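Local atomic coordinates of hydrogenase expression/formation protein HypE (Desulfovibrio vulgaris subsp. vulgaris, PDB entry 2Z1U), a protein that binds ATP and magnesium and takes part in hydrogenase maturation, probably through ATP-dependent chemistry on the precursor of a metal-site ligand. Residues S19-L22 and I23-F27; M114-A117 and A118-A121; G262-P265 and L266-A269; L278-E281 and R282-A285. All blocks are in the same frame, centred on the assembly; numbering follows the deposited sequence.

Interaction 1 (S19-L22 and I23-F27); sequences SHRL and ISDLF. With ATP (adenosine-5'-triphosphate), chain D.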
loop_
_atom_site.group_PDB
_atom_site.type_symbol
_atom_site.label_atom_id
_atom_site.label_comp_id
_atom_site.label_asym_id
_atom_site.label_seq_id
_atom_site.Cartn_x
_atom_site.Cartn_y
_atom_site.Cartn_z
ATOM N N SER A 19 -5.943 11.618 -16.100
ATOM C CA SER A 19 -5.686 11.012 -14.788
ATOM C C SER A 19 -6.697 11.498 -13.755
ATOM O O SER A 19 -7.335 10.689 -13.079
ATOM C CB SER A 19 -4.260 11.316 -14.289
ATOM O OG SER A 19 -3.318 10.375 -14.778
ATOM N N HIS A 20 -6.842 12.821 -13.648
ATOM C CA HIS A 20 -7.740 13.424 -12.668
ATOM C C HIS A 20 -9.201 13.053 -12.944
ATOM O O HIS A 20 -9.979 12.853 -12.012
ATOM C CB HIS A 20 -7.545 14.948 -12.601
ATOM C CG HIS A 20 -6.188 15.360 -12.117
ATOM N ND1 HIS A 20 -5.132 15.601 -12.970
ATOM C CD2 HIS A 20 -5.703 15.549 -10.866
ATOM C CE1 HIS A 20 -4.061 15.925 -12.270
ATOM N NE2 HIS A 20 -4.382 15.910 -10.991
ATOM N N ARG A 21 -9.559 12.948 -14.223
ATOM C CA ARG A 21 -10.894 12.499 -14.637
ATOM C C ARG A 21 -11.193 11.060 -14.176
ATOM O O ARG A 21 -12.243 10.788 -13.585
ATOM C CB ARG A 21 -11.028 12.623 -16.156
ATOM C CG ARG A 21 -12.446 12.530 -16.669
ATOM C CD ARG A 21 -12.652 13.270 -18.017
ATOM N NE ARG A 21 -11.678 12.931 -19.066
ATOM C CZ ARG A 21 -11.536 11.729 -19.635
ATOM N NH1 ARG A 21 -12.278 10.692 -19.250
ATOM N NH2 ARG A 21 -10.622 11.556 -20.582
ATOM N N LEU A 22 -10.265 10.144 -14.442
ATOM C CA LEU A 22 -10.407 8.757 -13.991
ATOM C C LEU A 22 -10.629 8.714 -12.475
ATOM O O LEU A 22 -11.536 8.044 -11.999
ATOM C CB LEU A 22 -9.158 7.952 -14.335
ATOM C CG LEU A 22 -9.190 6.491 -14.797
ATOM C CD1 LEU A 22 -7.948 5.800 -14.317
ATOM C CD2 LEU A 22 -10.451 5.686 -14.432
ATOM N N ILE A 23 -9.793 9.443 -11.729
ATOM C CA ILE A 23 -9.875 9.483 -10.270
ATOM C C ILE A 23 -11.244 10.002 -9.800
ATOM O O ILE A 23 -11.899 9.344 -8.999
ATOM C CB ILE A 23 -8.715 10.305 -9.648
ATOM C CG1 ILE A 23 -7.386 9.561 -9.816
ATOM C CG2 ILE A 23 -8.979 10.588 -8.171
ATOM C CD1 ILE A 23 -6.152 10.424 -9.472
ATOM N N SER A 24 -11.686 11.159 -10.304
ATOM C CA SER A 24 -12.999 11.689 -9.902
ATOM C C SER A 24 -14.191 10.886 -10.408
ATOM O O SER A 24 -15.115 10.597 -9.649
ATOM C CB SER A 24 -13.158 13.179 -10.256
ATOM O OG SER A 24 -12.352 13.961 -9.367
ATOM N N ASP A 25 -14.174 10.521 -11.685
ATOM C CA ASP A 25 -15.362 9.935 -12.312
ATOM C C ASP A 25 -15.533 8.448 -12.028
ATOM O O ASP A 25 -16.638 7.930 -12.127
ATOM C CB ASP A 25 -15.370 10.185 -13.821
ATOM C CG ASP A 25 -15.435 11.668 -14.180
ATOM O OD1 ASP A 25 -15.567 12.533 -13.280
ATOM O OD2 ASP A 25 -15.346 11.966 -15.385
ATOM N N LEU A 26 -14.446 7.756 -11.691
ATOM C CA LEU A 26 -14.551 6.331 -11.404
ATOM C C LEU A 26 -14.340 6.012 -9.933
ATOM O O LEU A 26 -15.262 5.534 -9.268
ATOM C CB LEU A 26 -13.588 5.504 -12.268
ATOM C CG LEU A 26 -13.627 3.981 -12.040
ATOM C CD1 LEU A 26 -14.991 3.384 -12.400
ATOM C CD2 LEU A 26 -12.519 3.294 -12.808
ATOM N N PHE A 27 -13.132 6.275 -9.437
ATOM C CA PHE A 27 -12.748 5.859 -8.083
ATOM C C PHE A 27 -13.572 6.563 -7.007
ATOM O O PHE A 27 -14.195 5.896 -6.183
ATOM C CB PHE A 27 -11.240 6.040 -7.843
ATOM C CG PHE A 27 -10.377 5.175 -8.724
ATOM C CD1 PHE A 27 -10.428 3.778 -8.630
ATOM C CD2 PHE A 27 -9.488 5.752 -9.631
ATOM C CE1 PHE A 27 -9.627 2.974 -9.448
ATOM C CE2 PHE A 27 -8.683 4.952 -10.455
ATOM C CZ PHE A 27 -8.755 3.564 -10.364
HETATM P PG ATP D . 1.979 11.059 -7.676
HETATM O O1G ATP D . 1.327 9.669 -7.559
HETATM O O2G ATP D . 1.989 11.553 -9.090
HETATM O O3G ATP D . 3.323 11.186 -6.973
HETATM P PB ATP D . 0.303 12.153 -5.560
HETATM O O1B ATP D . 0.510 10.736 -4.988
HETATM O O2B ATP D . 0.615 13.322 -4.676
HETATM O O3B ATP D . 1.057 12.182 -6.973
HETATM P PA ATP D . -2.037 11.319 -6.953
HETATM O O1A ATP D . -1.997 11.992 -8.323
HETATM O O2A ATP D . -1.506 9.913 -6.982
HETATM O O3A ATP D . -1.267 12.291 -5.884
HETATM O "O5'" ATP D . -3.469 11.386 -6.308
HETATM C "C5'" ATP D . -4.322 12.530 -6.451
HETATM C "C4'" ATP D . -5.525 12.295 -5.562
HETATM O "O4'" ATP D . -6.268 11.208 -6.149
HETATM C "C3'" ATP D . -5.145 11.859 -4.158
HETATM O "O3'" ATP D . -6.073 12.461 -3.234
HETATM C "C2'" ATP D . -5.345 10.340 -4.150
HETATM O "O2'" ATP D . -5.762 9.904 -2.855
HETATM C "C1'" ATP D . -6.454 10.136 -5.202
HETATM N N9 ATP D . -6.343 8.851 -5.942
HETATM C C8 ATP D . -5.476 8.541 -6.917
HETATM N N7 ATP D . -5.694 7.282 -7.362
HETATM C C5 ATP D . -6.697 6.788 -6.614
HETATM C C6 ATP D . -7.431 5.501 -6.541
HETATM N N6 ATP D . -7.077 4.487 -7.360
HETATM N N1 ATP D . -8.410 5.398 -5.649
HETATM C C2 ATP D . -8.777 6.385 -4.807
HETATM N N3 ATP D . -8.151 7.586 -4.838
HETATM C C4 ATP D . -7.134 7.816 -5.708
HETATM O O HOH W 1 -9.297 13.959 -9.656
#
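Residues 19-27 form two turns of helix 17-31, the N-terminal helix that borders the ATP pocket, and their backbone is alpha-helical, with a wider pi-type turn at 23-27 where an i to i+5 bond is added. Asp25 N donates to Arg21 O at 2.7 Å, nearly in line with the carbonyl. Leu22 O takes two donors: Leu26 N at 2.9 Å and, weakly, Phe27 N, the bond that marks the wider turn. On the buried side Leu22 CD2 lies alongside Leu26 CD2, 3.6 Å away, both chains pointing the same way, and Leu26 carries the packing on to Leu107 and Val111 of helix 104-121. On the solvent side Asp25 OD2 meets the aliphatic CG of Arg21 at 3.2 Å; the charged ends do not pair. A water bridges His20 O and Ser24 OG, while His20 NE2 bonds to Glu232 of the second subunit. Apolar Ile23 and Phe27 suit the side that faces the nucleotide. With CG1 anti to its carbonyl carbon (chi1 -70°), Ile23 sends CD1 to within 3.2 Å of ATP C8. Phe27 presents a ring face to the adenine, and ATP N6 sits over the ring centre, 3.5 Å from Phe27 CE2.

Interaction 2 (M114-A117 and A118-A121); sequences MGKA and AREA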
loop_
_atom_site.group_PDB
_atom_site.type_symbol
_atom_site.label_atom_id
_atom_site.label_comp_id
_atom_site.label_asym_id
_atom_site.label_seq_id
_atom_site.Cartn_x
_atom_site.Cartn_y
_atom_site.Cartn_z
ATOM N N MET A 114 -14.854 -3.337 -5.125
ATOM C CA MET A 114 -14.207 -2.725 -3.959
ATOM C C MET A 114 -15.136 -1.829 -3.160
ATOM O O MET A 114 -15.185 -1.941 -1.934
ATOM C CB MET A 114 -12.921 -1.976 -4.342
ATOM C CG MET A 114 -11.870 -2.890 -4.918
ATOM S SD MET A 114 -10.348 -2.098 -5.427
ATOM C CE MET A 114 -9.624 -1.593 -3.870
ATOM N N GLY A 115 -15.869 -0.952 -3.863
ATOM C CA GLY A 115 -16.849 -0.059 -3.253
ATOM C C GLY A 115 -17.860 -0.828 -2.433
ATOM O O GLY A 115 -18.074 -0.526 -1.266
ATOM N N LYS A 116 -18.465 -1.836 -3.056
ATOM C CA LYS A 116 -19.442 -2.715 -2.416
ATOM C C LYS A 116 -18.884 -3.453 -1.187
ATOM O O LYS A 116 -19.545 -3.544 -0.139
ATOM C CB LYS A 116 -19.954 -3.736 -3.438
ATOM C CG LYS A 116 -21.260 -4.431 -3.041
ATOM C CD LYS A 116 -21.340 -5.829 -3.653
ATOM C CE LYS A 116 -22.619 -6.559 -3.258
ATOM N NZ LYS A 116 -22.495 -7.995 -3.599
ATOM N N ALA A 117 -17.675 -3.999 -1.325
ATOM C CA ALA A 117 -17.045 -4.731 -0.239
ATOM C C ALA A 117 -16.737 -3.815 0.956
ATOM O O ALA A 117 -16.957 -4.184 2.116
ATOM C CB ALA A 117 -15.758 -5.446 -0.736
ATOM N N ALA A 118 -16.230 -2.626 0.670
ATOM C CA ALA A 118 -15.914 -1.661 1.716
ATOM C C ALA A 118 -17.177 -1.217 2.480
ATOM O O ALA A 118 -17.151 -1.130 3.712
ATOM C CB ALA A 118 -15.173 -0.443 1.126
ATOM N N ARG A 119 -18.263 -0.947 1.750
ATOM C CA ARG A 119 -19.556 -0.605 2.366
ATOM C C ARG A 119 -20.034 -1.699 3.297
ATOM O O ARG A 119 -20.463 -1.412 4.413
ATOM C CB ARG A 119 -20.648 -0.357 1.322
ATOM C CG ARG A 119 -20.542 0.955 0.632
ATOM C CD ARG A 119 -21.678 1.150 -0.376
ATOM N NE ARG A 119 -21.049 1.573 -1.617
ATOM C CZ ARG A 119 -21.075 0.895 -2.757
ATOM N NH1 ARG A 119 -21.773 -0.228 -2.868
ATOM N NH2 ARG A 119 -20.417 1.377 -3.806
ATOM N N GLU A 120 -19.970 -2.940 2.821
ATOM C CA GLU A 120 -20.429 -4.102 3.588
ATOM C C GLU A 120 -19.591 -4.326 4.834
ATOM O O GLU A 120 -20.120 -4.716 5.872
ATOM C CB GLU A 120 -20.453 -5.366 2.708
ATOM C CG GLU A 120 -21.472 -5.212 1.552
ATOM C CD GLU A 120 -21.795 -6.504 0.812
ATOM O OE1 GLU A 120 -21.047 -7.498 0.974
ATOM O OE2 GLU A 120 -22.807 -6.511 0.060
ATOM N N ALA A 121 -18.287 -4.062 4.727
ATOM C CA ALA A 121 -17.391 -4.134 5.872
ATOM C C ALA A 121 -17.456 -2.931 6.824
ATOM O O ALA A 121 -16.849 -2.966 7.898
ATOM C CB ALA A 121 -15.928 -4.409 5.412
#
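Lys116 and Glu120 meet in a local i to i+4 contact near the C-terminal end of helix 104-121. The pairing is loose: Lys116 NZ and Glu120 OE2 form a long salt bridge at 4.0 Å, and the closer touch is the methylene Lys116 CE against that oxygen at 3.3 Å. Lys116 stands out from the helix, CG anti to the backbone N (chi1 -162°) and the chain extended; Glu120 leans back along the helix to meet it, the two chains crossing at a slant. Arg119 bends back at chi3 and lays one guanidinium face over the preceding turn, with Gly115 O above its centre and Lys116 CA 3.4 Å from Arg119 NH1. The absence of a side chain at Gly115 leaves room for that group, whose NH2 bonds to His30 O. This helix is the connection of the beta-alpha-beta unit between strands 87-99 and 124-133. Ala117 and Ala121, small enough for close approach, meet Val75 and Val79 of helix 70-83, whereas the longer, flexible Met114 reaches Cys94 and Phe96 on the sheet. Regular backbone bonds join the turns, among them Ala118 N to Met114 O and Ala121 N to Ala117 O, both 2.9 Å.

Interaction 3 (G262-P265 and L266-A269); sequences GLDP and LYLA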
loop_
_atom_site.group_PDB
_atom_site.type_symbol
_atom_site.label_atom_id
_atom_site.label_comp_id
_atom_site.label_asym_id
_atom_site.label_seq_id
_atom_site.Cartn_x
_atom_site.Cartn_y
_atom_site.Cartn_z
ATOM N N GLY A 262 -4.208 -33.183 -7.714
ATOM C CA GLY A 262 -3.021 -33.463 -6.898
ATOM C C GLY A 262 -2.711 -32.399 -5.858
ATOM O O GLY A 262 -1.550 -32.203 -5.483
ATOM N N LEU A 263 -3.754 -31.710 -5.396
ATOM C CA LEU A 263 -3.626 -30.632 -4.422
ATOM C C LEU A 263 -4.013 -31.082 -3.004
ATOM O O LEU A 263 -4.828 -31.981 -2.821
ATOM C CB LEU A 263 -4.496 -29.428 -4.841
ATOM C CG LEU A 263 -4.328 -28.789 -6.231
ATOM C CD1 LEU A 263 -5.460 -27.792 -6.513
ATOM C CD2 LEU A 263 -2.969 -28.118 -6.392
ATOM N N ASP A 264 -3.435 -30.425 -2.003
ATOM C CA ASP A 264 -3.734 -30.713 -0.602
ATOM C C ASP A 264 -4.539 -29.540 -0.035
ATOM O O ASP A 264 -4.019 -28.425 0.055
ATOM C CB ASP A 264 -2.416 -30.923 0.163
ATOM C CG ASP A 264 -2.619 -31.418 1.588
ATOM O OD1 ASP A 264 -1.701 -32.103 2.085
ATOM O OD2 ASP A 264 -3.672 -31.146 2.208
ATOM N N PRO A 265 -5.815 -29.784 0.335
ATOM C CA PRO A 265 -6.687 -28.700 0.820
ATOM C C PRO A 265 -6.152 -28.002 2.076
ATOM O O PRO A 265 -6.527 -26.870 2.359
ATOM C CB PRO A 265 -8.010 -29.417 1.127
ATOM C CG PRO A 265 -7.650 -30.885 1.255
ATOM C CD PRO A 265 -6.509 -31.088 0.307
ATOM N N LEU A 266 -5.279 -28.675 2.827
ATOM C CA LEU A 266 -4.696 -28.070 4.035
ATOM C C LEU A 266 -3.606 -27.029 3.768
ATOM O O LEU A 266 -3.163 -26.347 4.694
ATOM C CB LEU A 266 -4.153 -29.154 4.968
ATOM C CG LEU A 266 -5.061 -30.338 5.322
ATOM C CD1 LEU A 266 -4.242 -31.369 6.103
ATOM C CD2 LEU A 266 -6.298 -29.886 6.095
ATOM N N TYR A 267 -3.154 -26.945 2.518
ATOM C CA TYR A 267 -2.095 -26.016 2.116
ATOM C C TYR A 267 -2.570 -24.995 1.090
ATOM O O TYR A 267 -1.778 -24.163 0.634
ATOM C CB TYR A 267 -0.885 -26.768 1.552
ATOM C CG TYR A 267 -0.100 -27.540 2.585
ATOM C CD1 TYR A 267 -0.521 -28.793 3.012
ATOM C CD2 TYR A 267 1.032 -26.991 3.169
ATOM C CE1 TYR A 267 0.204 -29.521 3.990
ATOM C CE2 TYR A 267 1.771 -27.705 4.132
ATOM C CZ TYR A 267 1.346 -28.958 4.546
ATOM O OH TYR A 267 2.080 -29.646 5.502
ATOM N N LEU A 268 -3.849 -25.064 0.722
ATOM C CA LEU A 268 -4.419 -24.132 -0.260
ATOM C C LEU A 268 -4.934 -22.880 0.420
ATOM O O LEU A 268 -5.521 -22.955 1.503
ATOM C CB LEU A 268 -5.556 -24.787 -1.046
ATOM C CG LEU A 268 -5.190 -25.765 -2.162
ATOM C CD1 LEU A 268 -6.461 -26.330 -2.774
ATOM C CD2 LEU A 268 -4.295 -25.096 -3.230
ATOM N N ALA A 269 -4.700 -21.740 -0.230
ATOM C CA ALA A 269 -5.044 -20.448 0.301
ATOM C C ALA A 269 -6.555 -20.344 0.486
ATOM O O ALA A 269 -7.335 -20.814 -0.349
ATOM C CB ALA A 269 -4.552 -19.333 -0.640
HETATM O O HOH W 2 -5.849 -24.536 3.730
#
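Asp264 divides its carboxylate oxygens between Leu266 and Tyr267. Its CG stands opposite the backbone N, beside the carbonyl carbon (chi1 -172°), which carries OD2 forward to accept Leu266 N at 3.0 Å. The amide comes to the anti side of this oxygen, 32° out of the carboxylate plane, and OD2 also rests 3.4 Å from Leu266 CB. The other oxygen, OD1, lies at the edge of the Tyr267 ring, near its plane and 3.6 Å from Tyr267 CD1; carboxylate and ring planes are 69° apart. OD1 also forms a salt bridge with Arg329, which would help fix the rotation of the carboxylate and probably favours its charged form.

The backbone here makes a type I beta turn from Asp264 to Tyr267, closed by Tyr267 N donating to Asp264 O at 3.0 Å, with the donor above the carbonyl plane. The aspartate bond to the amide two residues on is an Asx turn laid on the same residues. Pro265 suits the second position of the beta turn, because its ring restrains phi to a value suited to that position and it has no amide hydrogen to satisfy. The turn lies in the loop between helix 252-260 and strand 275-278, within the AIR synthase-related C-terminal region.

Leu263 and Leu268 flank the turn and cross at about a right angle, their CD1 methyls 4.1 Å apart; both branched side chains also pack on Leu182 of helix 176-184. Tyr267 extends its hydroxyl to Ser332 O. A water donates to both Pro265 O and Leu268 O, each at 2.8 Å.

Interaction 4 (L278-E281 and R282-A285); sequences LPEE and RAEA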
loop_
_atom_site.group_PDB
_atom_site.type_symbol
_atom_site.label_atom_id
_atom_site.label_comp_id
_atom_site.label_asym_id
_atom_site.label_seq_id
_atom_site.Cartn_x
_atom_site.Cartn_y
_atom_site.Cartn_z
ATOM N N LEU A 278 -7.632 -19.803 21.759
ATOM C CA LEU A 278 -8.093 -19.228 23.026
ATOM C C LEU A 278 -8.226 -20.317 24.117
ATOM O O LEU A 278 -8.388 -21.499 23.794
ATOM C CB LEU A 278 -9.441 -18.513 22.812
ATOM C CG LEU A 278 -10.782 -19.277 22.860
ATOM C CD1 LEU A 278 -11.890 -18.266 22.746
ATOM C CD2 LEU A 278 -10.915 -20.341 21.771
ATOM N N PRO A 279 -8.200 -19.928 25.413
ATOM C CA PRO A 279 -8.360 -20.920 26.485
ATOM C C PRO A 279 -9.600 -21.799 26.329
ATOM O O PRO A 279 -10.627 -21.364 25.795
ATOM C CB PRO A 279 -8.510 -20.063 27.745
ATOM C CG PRO A 279 -7.802 -18.810 27.425
ATOM C CD PRO A 279 -8.028 -18.569 25.958
ATOM N N GLU A 280 -9.493 -23.025 26.834
ATOM C CA GLU A 280 -10.541 -24.030 26.728
ATOM C C GLU A 280 -11.920 -23.563 27.204
ATOM O O GLU A 280 -12.921 -23.873 26.558
ATOM C CB GLU A 280 -10.103 -25.318 27.454
ATOM C CG GLU A 280 -11.069 -26.502 27.373
ATOM C CD GLU A 280 -11.578 -26.792 25.966
ATOM O OE1 GLU A 280 -12.809 -27.003 25.812
ATOM O OE2 GLU A 280 -10.760 -26.811 25.023
ATOM N N GLU A 281 -11.985 -22.804 28.299
ATOM C CA GLU A 281 -13.294 -22.463 28.890
ATOM C C GLU A 281 -14.093 -21.417 28.098
ATOM O O GLU A 281 -15.288 -21.215 28.340
ATOM C CB GLU A 281 -13.187 -22.111 30.392
ATOM C CG GLU A 281 -12.897 -20.641 30.726
ATOM C CD GLU A 281 -11.413 -20.312 30.754
ATOM O OE1 GLU A 281 -10.579 -21.194 30.427
ATOM O OE2 GLU A 281 -11.081 -19.161 31.108
ATOM N N ARG A 282 -13.428 -20.775 27.138
ATOM C CA ARG A 282 -14.074 -19.843 26.224
ATOM C C ARG A 282 -14.341 -20.449 24.846
ATOM O O ARG A 282 -14.977 -19.807 24.005
ATOM C CB ARG A 282 -13.223 -18.583 26.067
ATOM C CG ARG A 282 -13.634 -17.424 26.958
ATOM C CD ARG A 282 -12.749 -17.286 28.185
ATOM N NE ARG A 282 -12.348 -15.895 28.376
ATOM C CZ ARG A 282 -13.006 -15.006 29.114
ATOM N NH1 ARG A 282 -14.115 -15.353 29.758
ATOM N NH2 ARG A 282 -12.552 -13.765 29.207
ATOM N N ALA A 283 -13.865 -21.679 24.627
ATOM C CA ALA A 283 -13.868 -22.313 23.299
ATOM C C ALA A 283 -15.262 -22.507 22.716
ATOM O O ALA A 283 -15.502 -22.252 21.536
ATOM C CB ALA A 283 -13.128 -23.649 23.345
ATOM N N GLU A 284 -16.171 -22.960 23.570
ATOM C CA GLU A 284 -17.556 -23.219 23.213
ATOM C C GLU A 284 -18.290 -21.924 22.810
ATOM O O GLU A 284 -18.930 -21.869 21.755
ATOM C CB GLU A 284 -18.239 -23.938 24.383
ATOM C CG GLU A 284 -19.064 -25.155 24.003
ATOM C CD GLU A 284 -18.350 -26.117 23.077
ATOM O OE1 GLU A 284 -17.310 -26.699 23.468
ATOM O OE2 GLU A 284 -18.845 -26.313 21.949
ATOM N N ALA A 285 -18.155 -20.877 23.625
ATOM C CA ALA A 285 -18.724 -19.558 23.304
ATOM C C ALA A 285 -18.157 -18.989 21.987
ATOM O O ALA A 285 -18.914 -18.505 21.149
ATOM C CB ALA A 285 -18.528 -18.583 24.465
HETATM O O HOH W 3 -17.309 -21.239 26.574
#
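The Glu281 and Arg282 side chains run side by side, pointing the same way, with the carboxylate and guanidinium planes 30° apart. Glu281 OE2 approaches the guanidinium obliquely, well out of its plane, so no N-H of Arg282 points at it. At 4.4 Å from Arg282 NE, OE2 can offer only a charge attraction, and its nearer neighbour is Arg282 CD at 3.9 Å. Glu281 bends at chi2 from a CG lodged between the backbone N and the carbonyl carbon (chi1 88°), which keeps the carboxylate beside the next residue.

This is the first turn of helix 280-291, which follows strand 275-278 after Pro279. The opening turn is held by i to i+3 bonds: Arg282 N to Pro279 O at 3.2 Å and Ala283 N to Glu280 O at 3.1 Å, both from above the carbonyl planes. A proline fits just before the helix, where its lack of an amide hydrogen costs nothing. On the buried side, Leu278 CD1 meets Arg282 CB at 3.6 Å, the chains crossing at about a right angle.

Glu280 and Glu284 both form salt bridges with Arg301 of strand 300-306, Ala283 rests on Ala167 of strand 167-170, and Leu278 and Arg282 pack against Val212 of helix 202-212.

Interactions 1 and 2 flank one nucleotide site: interaction 1 touches the ATP directly, while the side chain of Met114 in interaction 2 stays about 7 Å from it. Their centres are 19 Å apart and their nearest atoms about 7 Å. Interactions 3 and 4 belong to the C-terminal region, with centres 28 Å apart. The side chain of Leu268 in interaction 3 is about 12 Å from a bound ATP and about 10 Å from that of Thr222. The ATP beside interaction 1 is bound by Thr222 and Arg223 of the second subunit, so each site is shared between subunits. Interaction 4 is remote from these sites, its centre 49 Å from that of interaction 1.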